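Beta-phosphoglucomutase (Clostridium difficile, PDB 4GIB) probably interconverts beta-D-glucose 1-phosphate and beta-D-glucose 6-phosphate, as a magnesium-dependent phosphomutase of the HAD-like superfamily. Local coordinates at residues A[100-105]-A[141-146]; A[41-46]-A[106-111]; A[46-51]-A[70-75]; A[115-120]-A[149-154]; A[164-167]-A[173-176]. All blocks are in the same frame, centred on the assembly; numbering follows the deposited sequence.

Interaction 1: residues A[100-105]-A[141-146]. With PO4 (phosphate ion), chain F.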
# COMPACT_ATOMS: atom_id res chain seq x y z
N GLU A 100 19.42 2.50 9.66
CA GLU A 100 19.46 1.51 10.71
C GLU A 100 18.11 0.81 10.79
O GLU A 100 18.04 -0.41 10.93
CB GLU A 100 19.83 2.15 12.05
CG GLU A 100 19.79 1.19 13.23
CD GLU A 100 20.12 1.83 14.58
OE1 GLU A 100 19.83 1.18 15.61
OE2 GLU A 100 20.66 2.98 14.61
N LYS A 101 17.04 1.58 10.68
CA LYS A 101 15.71 1.03 10.70
C LYS A 101 15.48 0.16 9.47
O LYS A 101 14.94 -0.94 9.59
CB LYS A 101 14.68 2.16 10.76
CG LYS A 101 13.21 1.71 10.70
CD LYS A 101 12.66 1.51 9.28
CE LYS A 101 11.26 0.90 9.34
NZ LYS A 101 10.62 0.76 8.02
N ASN A 102 15.88 0.65 8.30
CA ASN A 102 15.69 -0.12 7.06
C ASN A 102 16.39 -1.49 7.17
O ASN A 102 15.77 -2.52 6.93
CB ASN A 102 16.20 0.66 5.85
CG ASN A 102 15.79 0.02 4.51
OD1 ASN A 102 14.70 -0.53 4.37
ND2 ASN A 102 16.64 0.17 3.51
N ASN A 103 17.67 -1.49 7.55
CA ASN A 103 18.41 -2.74 7.72
C ASN A 103 17.66 -3.72 8.62
O ASN A 103 17.58 -4.90 8.34
CB ASN A 103 19.80 -2.48 8.30
CG ASN A 103 20.71 -1.73 7.34
OD1 ASN A 103 20.49 -1.70 6.12
ND2 ASN A 103 21.77 -1.12 7.88
N TYR A 104 17.10 -3.20 9.70
CA TYR A 104 16.37 -4.05 10.62
C TYR A 104 15.07 -4.54 9.98
O TYR A 104 14.74 -5.71 10.11
CB TYR A 104 16.15 -3.35 11.97
CG TYR A 104 15.57 -4.27 13.02
CD1 TYR A 104 16.18 -5.47 13.33
CD2 TYR A 104 14.41 -3.92 13.71
CE1 TYR A 104 15.65 -6.32 14.28
CE2 TYR A 104 13.87 -4.78 14.68
CZ TYR A 104 14.50 -5.97 14.96
OH TYR A 104 13.99 -6.81 15.90
N TYR A 105 14.37 -3.67 9.25
CA TYR A 105 13.13 -4.06 8.56
C TYR A 105 13.42 -5.15 7.50
O TYR A 105 12.71 -6.16 7.42
CB TYR A 105 12.44 -2.84 7.94
CG TYR A 105 11.24 -3.20 7.08
CD1 TYR A 105 10.05 -3.62 7.67
CD2 TYR A 105 11.31 -3.13 5.69
CE1 TYR A 105 8.96 -3.99 6.89
CE2 TYR A 105 10.22 -3.47 4.90
CZ TYR A 105 9.04 -3.91 5.51
OH TYR A 105 7.95 -4.26 4.74
N SER A 141 6.59 1.94 -0.26
CA SER A 141 7.80 1.28 0.19
C SER A 141 8.76 0.96 -0.96
O SER A 141 8.37 0.32 -1.94
CB SER A 141 7.39 -0.04 0.91
OG SER A 141 8.50 -0.91 1.11
N LYS A 142 10.00 1.39 -0.81
CA LYS A 142 11.04 1.08 -1.78
C LYS A 142 11.49 -0.37 -1.62
O LYS A 142 12.36 -0.82 -2.34
CB LYS A 142 12.24 2.03 -1.63
CG LYS A 142 11.91 3.48 -1.95
CD LYS A 142 13.13 4.39 -1.87
CE LYS A 142 13.63 4.60 -0.45
NZ LYS A 142 14.78 5.54 -0.45
N ASN A 143 10.89 -1.09 -0.67
CA ASN A 143 11.18 -2.50 -0.43
C ASN A 143 10.10 -3.40 -1.01
O ASN A 143 10.10 -4.60 -0.78
CB ASN A 143 11.31 -2.75 1.08
CG ASN A 143 12.63 -2.29 1.64
OD1 ASN A 143 13.65 -2.85 1.32
ND2 ASN A 143 12.60 -1.28 2.52
N ALA A 144 9.20 -2.81 -1.79
CA ALA A 144 8.08 -3.56 -2.35
C ALA A 144 8.54 -4.70 -3.27
O ALA A 144 7.99 -5.80 -3.21
CB ALA A 144 7.12 -2.63 -3.07
N ILE A 145 9.54 -4.41 -4.10
CA ILE A 145 10.09 -5.40 -5.04
C ILE A 145 10.65 -6.60 -4.26
O ILE A 145 10.29 -7.75 -4.53
CB ILE A 145 11.18 -4.76 -5.96
CG1 ILE A 145 10.55 -3.69 -6.87
CG2 ILE A 145 11.88 -5.83 -6.86
CD1 ILE A 145 11.50 -3.08 -7.89
N ASN A 146 11.49 -6.33 -3.27
CA ASN A 146 12.04 -7.38 -2.42
C ASN A 146 10.92 -8.26 -1.84
O ASN A 146 11.00 -9.48 -1.85
CB ASN A 146 12.90 -6.76 -1.29
CG ASN A 146 13.70 -7.81 -0.50
OD1 ASN A 146 14.01 -8.89 -1.02
ND2 ASN A 146 14.05 -7.49 0.74
P PO4 F . 10.21 1.53 3.10
O1 PO4 F . 8.82 2.09 3.32
O2 PO4 F . 10.05 0.05 3.01
O3 PO4 F . 10.80 2.07 1.82
O4 PO4 F . 11.12 1.91 4.24
O HOH W 1 7.52 -3.05 2.09
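One hydrogen bond joins the two segments directly: the amide nitrogen ND2 of Asn143 donates a hydrogen bond to OD1 of Asn102 at 2.9 Å. The acceptor is used in its carbonyl plane and the N-H...O angle is 157°, although the two amide planes are turned 45° apart. Asn102 reaches across from helix 91-109.

A bound phosphate, probably from the crystallisation liquor, supplies the second set of polar contacts. Asn143 ND2 also donates to phosphate O2, at 2.9 Å and almost straight (174°), which occupies both N-H groups of one amide and fixes its rotation. Ser141 OG donates to the same phosphate O2 at 2.6 Å, and the backbone N of Lys142 donates to phosphate O3 at 2.8 Å. Residues 141-143 belong to the predicted substrate-binding loop that follows the second strand of the HAD-type Rossmann core, and small hydroxyl, amide and backbone N-H donors suit an anion there. Ser141 OG further accepts from Asn143 N at 3.0 Å, an ST turn that shapes the loop around the phosphate.

Water and packing complete the contact. One water bridges Tyr105 OH and Ser141 OG, donating to the serine. The Tyr105 ring meets Asn143 ND2 at its edge, CD2 lying 3.9 Å away, while His44 stacks on this tyrosine from helix 41-53.

Interaction 2: residues A[41-46]-A[106-111]. With GLY (glycine), chain H.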
# COMPACT_ATOMS: atom_id res chain seq x y z
N ALA A 41 2.91 -4.34 7.92
CA ALA A 41 2.70 -3.28 8.91
C ALA A 41 3.31 -3.58 10.27
O ALA A 41 3.93 -2.70 10.90
CB ALA A 41 1.19 -2.96 9.04
N TYR A 42 3.17 -4.82 10.73
CA TYR A 42 3.74 -5.16 12.01
C TYR A 42 5.27 -5.15 11.96
O TYR A 42 5.93 -4.75 12.93
CB TYR A 42 3.23 -6.51 12.51
CG TYR A 42 3.53 -6.71 13.97
CD1 TYR A 42 2.84 -5.98 14.94
CD2 TYR A 42 4.47 -7.63 14.40
CE1 TYR A 42 3.10 -6.15 16.29
CE2 TYR A 42 4.73 -7.81 15.76
CZ TYR A 42 4.04 -7.07 16.69
OH TYR A 42 4.28 -7.25 18.02
N TYR A 43 5.84 -5.58 10.83
CA TYR A 43 7.31 -5.59 10.69
C TYR A 43 7.87 -4.17 10.72
O TYR A 43 8.86 -3.91 11.38
CB TYR A 43 7.76 -6.32 9.42
CG TYR A 43 7.33 -7.77 9.35
CD1 TYR A 43 7.64 -8.65 10.38
CD2 TYR A 43 6.68 -8.27 8.23
CE1 TYR A 43 7.26 -9.99 10.33
CE2 TYR A 43 6.31 -9.63 8.16
CZ TYR A 43 6.60 -10.47 9.21
OH TYR A 43 6.24 -11.80 9.18
N HIS A 44 7.22 -3.25 10.00
CA HIS A 44 7.62 -1.85 10.01
C HIS A 44 7.54 -1.30 11.42
O HIS A 44 8.44 -0.59 11.87
CB HIS A 44 6.69 -0.99 9.13
CG HIS A 44 6.93 -1.12 7.66
ND1 HIS A 44 8.01 -0.55 7.04
CD2 HIS A 44 6.20 -1.72 6.69
CE1 HIS A 44 7.96 -0.81 5.74
NE2 HIS A 44 6.87 -1.51 5.50
N TYR A 45 6.46 -1.63 12.12
CA TYR A 45 6.24 -1.17 13.48
C TYR A 45 7.32 -1.66 14.45
O TYR A 45 7.75 -0.92 15.31
CB TYR A 45 4.86 -1.57 13.97
CG TYR A 45 4.73 -1.50 15.46
CD1 TYR A 45 4.56 -0.27 16.11
CD2 TYR A 45 4.77 -2.65 16.24
CE1 TYR A 45 4.45 -0.21 17.49
CE2 TYR A 45 4.65 -2.59 17.62
CZ TYR A 45 4.48 -1.37 18.24
OH TYR A 45 4.37 -1.31 19.63
N MET A 46 7.72 -2.92 14.32
CA MET A 46 8.79 -3.47 15.16
C MET A 46 10.09 -2.73 14.88
O MET A 46 10.85 -2.43 15.81
CB MET A 46 8.98 -4.97 14.88
CG MET A 46 7.88 -5.84 15.46
SD MET A 46 8.13 -7.60 15.17
CE MET A 46 7.75 -7.74 13.44
N VAL A 106 14.47 -4.94 6.71
CA VAL A 106 14.87 -5.87 5.65
C VAL A 106 15.21 -7.25 6.21
O VAL A 106 14.95 -8.27 5.58
CB VAL A 106 16.06 -5.27 4.85
CG1 VAL A 106 16.80 -6.35 3.98
CG2 VAL A 106 15.57 -4.10 4.01
N SER A 107 15.75 -7.27 7.41
CA SER A 107 16.09 -8.50 8.07
C SER A 107 14.82 -9.26 8.45
O SER A 107 14.79 -10.48 8.41
CB SER A 107 16.92 -8.21 9.31
OG SER A 107 17.20 -9.40 9.99
N LEU A 108 13.78 -8.54 8.83
CA LEU A 108 12.51 -9.18 9.19
C LEU A 108 11.79 -9.71 7.98
O LEU A 108 11.35 -10.85 7.99
CB LEU A 108 11.61 -8.21 9.96
CG LEU A 108 12.16 -7.73 11.31
CD1 LEU A 108 11.24 -6.68 11.89
CD2 LEU A 108 12.34 -8.90 12.28
N ILE A 109 11.68 -8.91 6.92
CA ILE A 109 10.93 -9.36 5.72
C ILE A 109 11.63 -10.41 4.88
O ILE A 109 11.00 -11.04 4.04
CB ILE A 109 10.49 -8.20 4.81
CG1 ILE A 109 11.70 -7.40 4.31
CG2 ILE A 109 9.49 -7.31 5.54
CD1 ILE A 109 11.34 -6.31 3.36
N ASP A 110 12.93 -10.60 5.10
CA ASP A 110 13.63 -11.62 4.36
C ASP A 110 13.14 -13.04 4.73
O ASP A 110 13.48 -14.00 4.04
CB ASP A 110 15.15 -11.44 4.46
CG ASP A 110 15.66 -10.26 3.57
OD1 ASP A 110 14.83 -9.41 3.13
OD2 ASP A 110 16.89 -10.18 3.32
N GLU A 111 12.30 -13.16 5.76
CA GLU A 111 11.71 -14.46 6.14
C GLU A 111 10.30 -14.68 5.55
O GLU A 111 9.64 -15.66 5.87
CB GLU A 111 11.67 -14.62 7.66
CG GLU A 111 13.03 -14.43 8.33
CD GLU A 111 14.12 -15.26 7.68
OE1 GLU A 111 13.84 -16.41 7.28
OE2 GLU A 111 15.26 -14.77 7.58
N GLY H . 0.33 -9.60 12.56
CA GLY H . 0.26 -10.59 13.68
C GLY H . 0.57 -9.97 15.03
O GLY H . -0.27 -9.92 15.92
OXT GLY H . 1.68 -9.49 15.27
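Within the helical cap of beta-phosphoglucomutases, helix 41-53 packs against the C-terminal part of helix 91-109, with Tyr43 and Leu108 bringing the backbones closest. Two aliphatic groups meet the Tyr43 ring from the same side, one at each CD atom. Tyr43 CD1 is 4.0 Å from Leu108 CB, and its CD2 is the same distance, 4.0 Å, from Ile109 CG2; both groups approach obliquely. A chi1 of -60° swings the ring to the side of its own backbone N, turning it into the gap between the helices. Leu108 also uses the end of its side chain: CD1 rests 3.7 Å from the backbone O of Tyr43 and 4.0 Å from Met46 CE. Methionine suits that place because its flexible thioether folds at chi3 (-73°), bringing the terminal methyl back against the leucine. On Tyr42, a bound glycine sets its OXT over the centre of one ring face, 3.3 Å above the plane. Ile109 also touches Asn146 and Val147 of helix 144-151, extending the contact to the core domain. No hydrogen bond crosses between these segments, which meet through shape and exclusion of water; the same helices are joined nearby by the His44-Lys101 hydrogen bond.

Interaction 3: residues A[46-51]-A[70-75]. With PO4 (phosphate ion), chain F.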
# COMPACT_ATOMS: atom_id res chain seq x y z
N MET A 46 7.72 -2.92 14.32
CA MET A 46 8.79 -3.47 15.16
C MET A 46 10.09 -2.73 14.88
O MET A 46 10.85 -2.43 15.81
CB MET A 46 8.98 -4.97 14.88
CG MET A 46 7.88 -5.84 15.46
SD MET A 46 8.13 -7.60 15.17
CE MET A 46 7.75 -7.74 13.44
N ALA A 47 10.34 -2.45 13.60
CA ALA A 47 11.55 -1.74 13.17
C ALA A 47 11.53 -0.28 13.62
O ALA A 47 12.57 0.23 14.07
CB ALA A 47 11.72 -1.83 11.65
N TRP A 48 10.39 0.39 13.48
CA TRP A 48 10.29 1.79 13.90
C TRP A 48 10.34 1.89 15.42
O TRP A 48 11.01 2.80 15.97
CB TRP A 48 9.04 2.49 13.35
CG TRP A 48 9.09 2.92 11.90
CD1 TRP A 48 8.21 2.60 10.91
CD2 TRP A 48 10.09 3.77 11.28
NE1 TRP A 48 8.59 3.18 9.73
CE2 TRP A 48 9.73 3.92 9.93
CE3 TRP A 48 11.24 4.42 11.75
CZ2 TRP A 48 10.49 4.68 9.03
CZ3 TRP A 48 11.99 5.18 10.86
CH2 TRP A 48 11.62 5.30 9.51
N ARG A 49 9.65 0.98 16.10
CA ARG A 49 9.63 0.99 17.56
C ARG A 49 11.04 0.97 18.17
O ARG A 49 11.30 1.68 19.13
CB ARG A 49 8.82 -0.18 18.08
CG ARG A 49 8.68 -0.18 19.57
CD ARG A 49 7.81 -1.32 20.00
NE ARG A 49 8.37 -2.61 19.64
CZ ARG A 49 7.78 -3.77 19.89
NH1 ARG A 49 6.60 -3.79 20.49
NH2 ARG A 49 8.36 -4.91 19.53
N LYS A 50 11.93 0.15 17.62
CA LYS A 50 13.31 0.05 18.13
C LYS A 50 14.08 1.37 17.98
O LYS A 50 14.77 1.80 18.89
CB LYS A 50 14.05 -1.09 17.42
CG LYS A 50 15.46 -1.35 17.92
CD LYS A 50 16.08 -2.56 17.23
CE LYS A 50 17.53 -2.74 17.66
NZ LYS A 50 18.21 -3.82 16.91
N LEU A 51 13.94 2.02 16.83
CA LEU A 51 14.61 3.30 16.59
C LEU A 51 13.97 4.43 17.39
O LEU A 51 14.65 5.31 17.86
CB LEU A 51 14.57 3.65 15.10
CG LEU A 51 15.43 4.86 14.69
CD1 LEU A 51 16.96 4.48 14.74
CD2 LEU A 51 15.05 5.29 13.31
N ILE A 70 3.00 4.78 4.72
CA ILE A 70 3.74 6.04 4.56
C ILE A 70 5.21 5.72 4.22
O ILE A 70 5.78 4.78 4.75
CB ILE A 70 3.65 6.92 5.85
CG1 ILE A 70 2.20 7.20 6.24
CG2 ILE A 70 4.35 8.23 5.66
CD1 ILE A 70 1.39 8.03 5.20
N SER A 71 5.80 6.51 3.32
CA SER A 71 7.20 6.36 2.92
C SER A 71 8.16 6.50 4.10
O SER A 71 7.83 7.16 5.09
CB SER A 71 7.58 7.39 1.84
OG SER A 71 7.67 8.72 2.37
N ARG A 72 9.35 5.93 3.95
CA ARG A 72 10.38 5.88 5.02
C ARG A 72 10.72 7.18 5.72
O ARG A 72 10.64 7.25 6.95
CB ARG A 72 11.67 5.27 4.46
CG ARG A 72 12.75 4.99 5.49
CD ARG A 72 13.96 4.36 4.82
NE ARG A 72 13.51 3.24 4.00
CZ ARG A 72 14.24 2.62 3.10
NH1 ARG A 72 13.69 1.62 2.42
NH2 ARG A 72 15.50 2.98 2.87
N MET A 73 11.16 8.18 4.98
CA MET A 73 11.56 9.45 5.59
C MET A 73 10.37 10.24 6.14
O MET A 73 10.50 10.92 7.19
CB MET A 73 12.39 10.27 4.62
CG MET A 73 13.71 9.55 4.20
SD MET A 73 14.84 9.22 5.58
CE MET A 73 15.27 10.90 6.02
N GLU A 74 9.22 10.17 5.49
CA GLU A 74 8.04 10.85 6.01
C GLU A 74 7.63 10.19 7.32
O GLU A 74 7.31 10.89 8.29
CB GLU A 74 6.87 10.83 5.02
CG GLU A 74 5.58 11.46 5.56
CD GLU A 74 5.74 12.92 6.00
OE1 GLU A 74 6.68 13.60 5.53
OE2 GLU A 74 4.90 13.40 6.81
N SER A 75 7.68 8.85 7.34
CA SER A 75 7.33 8.07 8.52
C SER A 75 8.21 8.45 9.69
O SER A 75 7.71 8.61 10.79
CB SER A 75 7.47 6.56 8.25
OG SER A 75 6.59 6.15 7.23
P PO4 F . 10.21 1.53 3.10
O1 PO4 F . 8.82 2.09 3.32
O2 PO4 F . 10.05 0.05 3.01
O3 PO4 F . 10.80 2.07 1.82
O4 PO4 F . 11.12 1.91 4.24
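In the predicted substrate-binding pocket, Trp48 of helix 41-53 packs against Arg72 and Ser75 of helix 72-82, all three predicted to bind substrate. Trp48 brings the six-membered part of its indole to the first turn of that helix. Trp48 CZ2 lies 3.3 Å from the backbone O of Arg72 and 3.6 Å from Ser75 CB, both approaching obliquely, and Trp48 CH2 is 4.2 Å from Arg72 CG. A large flat ring suits the place because it spans a serine and an arginine at once. The tryptophan and arginine side chains run at about a right angle, with indole and guanidinium planes 58° apart.

Arg72 is extended as far as CD and then bends at chi3 (-50°), which turns the edge of its guanidinium to the bound phosphate. Arg72 NE donates to phosphate O4 at 2.7 Å. Arg72 NH1 donates to phosphate O3 at 3.0 Å and makes a weak second bond to O4. The planar group thus grips the anion through two nitrogens, and would probably offset part of its negative charge. Ser75 OG donates to Ser71 O at 2.7 Å from above the carbonyl plane, an oxygen that also accepts from Ser75 N, while Ser75 CB faces the indole.

Lys101 of helix 91-109 makes a cation-pi contact with Trp48, Asn102 of that helix touches Arg72, and Leu76 and Ile79 farther along helix 72-82 also pack on the indole.

Interaction 4: residues A[115-120]-A[149-154]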
# COMPACT_ATOMS: atom_id res chain seq x y z
N ASN A 115 3.63 -18.61 1.51
CA ASN A 115 2.60 -18.86 2.51
C ASN A 115 2.05 -17.57 3.12
O ASN A 115 0.99 -17.60 3.73
CB ASN A 115 3.15 -19.75 3.63
CG ASN A 115 3.25 -21.22 3.23
OD1 ASN A 115 2.50 -21.69 2.37
ND2 ASN A 115 4.15 -21.94 3.88
N ASP A 116 2.77 -16.46 2.95
CA ASP A 116 2.35 -15.19 3.54
C ASP A 116 1.47 -14.32 2.64
O ASP A 116 1.13 -13.20 3.01
CB ASP A 116 3.58 -14.42 4.02
CG ASP A 116 4.35 -15.19 5.07
OD1 ASP A 116 3.69 -15.76 5.96
OD2 ASP A 116 5.60 -15.26 5.01
N ILE A 117 1.11 -14.83 1.46
CA ILE A 117 0.23 -14.14 0.54
C ILE A 117 -1.15 -14.16 1.17
O ILE A 117 -1.64 -15.23 1.53
CB ILE A 117 0.13 -14.86 -0.81
CG1 ILE A 117 1.49 -14.88 -1.50
CG2 ILE A 117 -0.91 -14.17 -1.71
CD1 ILE A 117 1.51 -15.76 -2.73
N LEU A 118 -1.79 -13.00 1.30
CA LEU A 118 -3.12 -12.99 1.94
C LEU A 118 -4.10 -13.88 1.18
O LEU A 118 -4.01 -14.00 -0.04
CB LEU A 118 -3.64 -11.56 2.16
CG LEU A 118 -2.87 -10.82 3.27
CD1 LEU A 118 -3.30 -9.35 3.45
CD2 LEU A 118 -3.00 -11.58 4.60
N PRO A 119 -5.00 -14.56 1.91
CA PRO A 119 -6.00 -15.47 1.32
C PRO A 119 -6.80 -14.82 0.19
O PRO A 119 -7.24 -13.68 0.34
CB PRO A 119 -6.93 -15.78 2.49
CG PRO A 119 -6.13 -15.53 3.71
CD PRO A 119 -5.14 -14.47 3.37
N GLY A 120 -6.97 -15.54 -0.92
CA GLY A 120 -7.73 -15.06 -2.07
C GLY A 120 -6.97 -14.19 -3.07
O GLY A 120 -7.44 -13.97 -4.18
N ASN A 149 9.18 -10.57 -4.50
CA ASN A 149 10.06 -11.68 -4.89
C ASN A 149 10.06 -12.80 -3.84
O ASN A 149 10.09 -13.97 -4.20
CB ASN A 149 11.47 -11.19 -5.24
CG ASN A 149 11.54 -10.60 -6.67
OD1 ASN A 149 11.68 -9.40 -6.84
ND2 ASN A 149 11.41 -11.47 -7.68
N HIS A 150 10.00 -12.44 -2.56
CA HIS A 150 9.87 -13.42 -1.46
C HIS A 150 8.51 -14.14 -1.47
O HIS A 150 8.41 -15.32 -1.12
CB HIS A 150 10.05 -12.71 -0.12
CG HIS A 150 11.47 -12.48 0.24
ND1 HIS A 150 12.16 -11.34 -0.14
CD2 HIS A 150 12.36 -13.25 0.92
CE1 HIS A 150 13.40 -11.41 0.33
NE2 HIS A 150 13.54 -12.56 0.96
N LEU A 151 7.46 -13.40 -1.85
CA LEU A 151 6.14 -13.98 -1.99
C LEU A 151 6.13 -14.89 -3.22
O LEU A 151 5.37 -15.85 -3.28
CB LEU A 151 5.10 -12.90 -2.18
CG LEU A 151 4.86 -11.94 -1.02
CD1 LEU A 151 4.02 -10.77 -1.52
CD2 LEU A 151 4.21 -12.67 0.16
N GLY A 152 6.98 -14.56 -4.19
CA GLY A 152 7.12 -15.35 -5.43
C GLY A 152 6.19 -14.92 -6.56
O GLY A 152 6.04 -15.64 -7.54
N ILE A 153 5.58 -13.74 -6.43
CA ILE A 153 4.61 -13.25 -7.43
C ILE A 153 5.00 -11.97 -8.16
O ILE A 153 4.13 -11.32 -8.72
CB ILE A 153 3.22 -13.00 -6.78
CG1 ILE A 153 3.31 -11.94 -5.67
CG2 ILE A 153 2.63 -14.29 -6.27
CD1 ILE A 153 1.97 -11.61 -5.02
N SER A 154 6.29 -11.62 -8.20
CA SER A 154 6.69 -10.38 -8.87
C SER A 154 6.35 -10.39 -10.37
O SER A 154 6.10 -9.34 -10.97
CB SER A 154 8.17 -10.08 -8.64
OG SER A 154 8.96 -11.15 -9.12
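With chi1 at -63° and chi2 at 171°, Ile117 sends CG1 to the side of its backbone N and extends CD1 outward, so that the long branch reaches the end of helix 144-151 even though the side chain does not start out facing it. Leu151 answers with a similar pair of torsions, and its CD2 meets Ile117 CG1 at 3.9 Å. The same Leu151 methyl also lies 4.0 Å from the backbone C of Asp116. Farther out, Ile117 CD1 sits 4.0 Å from CG2 of Ile153; the isoleucine thus leans on two branched residues that flank a turn.

That turn is a Schellman motif. Gly152, the C-prime residue, takes a positive phi as helix 144-151 ends, where a CB would collide with the carbonyl O of Leu151, which calls for glycine; the chain then swings Ile153 round to face Ile117. Branched aliphatic residues suit these positions because they fill the corner between helix end and loop without needing polar partners. Asp116 instead turns OD2 to the backbone N of Thr113. The loop 115-120 leads from helix 91-109 of the cap into helix 121-130 of the Rossmann core, and Ile37 of helix 33-37 touches both Leu151 and Ile153.

Interaction 5: residues A[164-167]-A[173-176]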
# COMPACT_ATOMS: atom_id res chain seq x y z
N GLY A 164 10.57 5.63 -4.65
CA GLY A 164 11.71 6.55 -4.65
C GLY A 164 11.50 7.79 -5.51
O GLY A 164 12.17 8.78 -5.32
N LYS A 165 10.56 7.73 -6.45
CA LYS A 165 10.28 8.89 -7.32
C LYS A 165 8.96 9.60 -6.97
O LYS A 165 8.64 10.64 -7.54
CB LYS A 165 10.31 8.47 -8.78
CG LYS A 165 11.72 8.00 -9.19
CD LYS A 165 11.84 7.70 -10.66
CE LYS A 165 11.00 6.52 -11.08
NZ LYS A 165 11.32 6.08 -12.48
N CYS A 166 8.23 9.05 -6.02
CA CYS A 166 6.99 9.66 -5.55
C CYS A 166 7.31 10.78 -4.55
O CYS A 166 7.99 10.56 -3.55
CB CYS A 166 6.13 8.61 -4.87
SG CYS A 166 4.62 9.29 -4.22
N LYS A 167 6.78 11.96 -4.82
CA LYS A 167 7.02 13.14 -3.98
C LYS A 167 5.90 13.46 -3.00
O LYS A 167 6.01 14.45 -2.26
CB LYS A 167 7.26 14.35 -4.88
CG LYS A 167 8.50 14.23 -5.77
CD LYS A 167 9.76 14.15 -4.90
CE LYS A 167 11.04 14.17 -5.72
NZ LYS A 167 12.23 14.03 -4.83
N PRO A 173 -2.80 11.50 -4.36
CA PRO A 173 -2.98 10.37 -5.28
C PRO A 173 -1.78 10.00 -6.15
O PRO A 173 -1.89 9.09 -6.98
CB PRO A 173 -4.15 10.82 -6.15
CG PRO A 173 -4.11 12.28 -6.14
CD PRO A 173 -3.48 12.71 -4.83
N GLU A 174 -0.64 10.65 -5.94
CA GLU A 174 0.54 10.41 -6.77
C GLU A 174 0.88 8.93 -7.02
O GLU A 174 0.92 8.48 -8.17
CB GLU A 174 1.72 11.16 -6.17
CG GLU A 174 2.99 11.11 -6.97
CD GLU A 174 3.81 12.38 -6.80
OE1 GLU A 174 5.05 12.36 -7.00
OE2 GLU A 174 3.21 13.44 -6.49
N ILE A 175 1.08 8.16 -5.95
CA ILE A 175 1.52 6.77 -6.07
C ILE A 175 0.59 5.90 -6.93
O ILE A 175 1.05 4.95 -7.57
CB ILE A 175 1.74 6.10 -4.67
CG1 ILE A 175 2.75 4.96 -4.78
CG2 ILE A 175 0.38 5.68 -4.03
CD1 ILE A 175 4.15 5.44 -5.20
N PHE A 176 -0.71 6.22 -6.92
CA PHE A 176 -1.69 5.51 -7.74
C PHE A 176 -1.72 6.02 -9.18
O PHE A 176 -1.91 5.23 -10.11
CB PHE A 176 -3.08 5.56 -7.11
CG PHE A 176 -3.23 4.60 -6.00
CD1 PHE A 176 -3.56 3.28 -6.27
CD2 PHE A 176 -3.01 4.99 -4.70
CE1 PHE A 176 -3.68 2.39 -5.26
CE2 PHE A 176 -3.13 4.10 -3.68
CZ PHE A 176 -3.47 2.79 -3.96
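Glu174 and Lys167 lie side by side and point the same way, yet it is the backbone N of Lys167, not its ammonium group, that the glutamate binds. OE1 of Glu174 accepts from the backbone N of Lys167 at 2.8 Å along a nearly straight N-H...O line (175°), the donor lying 61° out of the carboxylate plane. Glu174 starts with CG anti to its backbone N (chi1 -175°), which carries the carboxylate toward the loop 164-167. A glutamate suits the site because it is long enough to bridge from the helix to a backbone N-H and still has a second oxygen: OE2 accepts from Asn168 ND2, so both carboxylate oxygens have a partner.

Next to this hydrogen bond, Cys166 points at the helix. Its SG lies 3.7 Å from Glu174 CG, and its CB is 3.8 Å from Ile175 CD1. The small cysteine touches both neighbours, SG on the glutamate chain and CB on the isoleucine. Ile175 in turn packs on Ala161 and lies near Lys170. The arrangement belongs to the loop that connects edge strand 159-160 to helix 174-183 in the HAD-type Rossmann core, the loop that carries Lys170, predicted to assist phosphoryl transfer.

Along the chain, interaction 3 is nested inside the loop closed by interaction 2, whereas interactions 1 and 2 cross, and interaction 5 follows all the others. Interactions 2 and 3 share helix 41-53, interactions 1 and 2 share helix 91-109, and interactions 1 and 4 share helix 144-151. The centres of interactions 1 and 3 are about 10 Å apart, and both bind the phosphate, so cap helices and core loop meet at one anion site, consistent with an active site formed between cap and core. Interactions 4 and 5 lie on opposite sides of the chain's centre, about 23 Å apart between centres: interaction 4 packs the cap-to-core connection on the end of helix 144-151, and interaction 5 joins a core loop to helix 174-183.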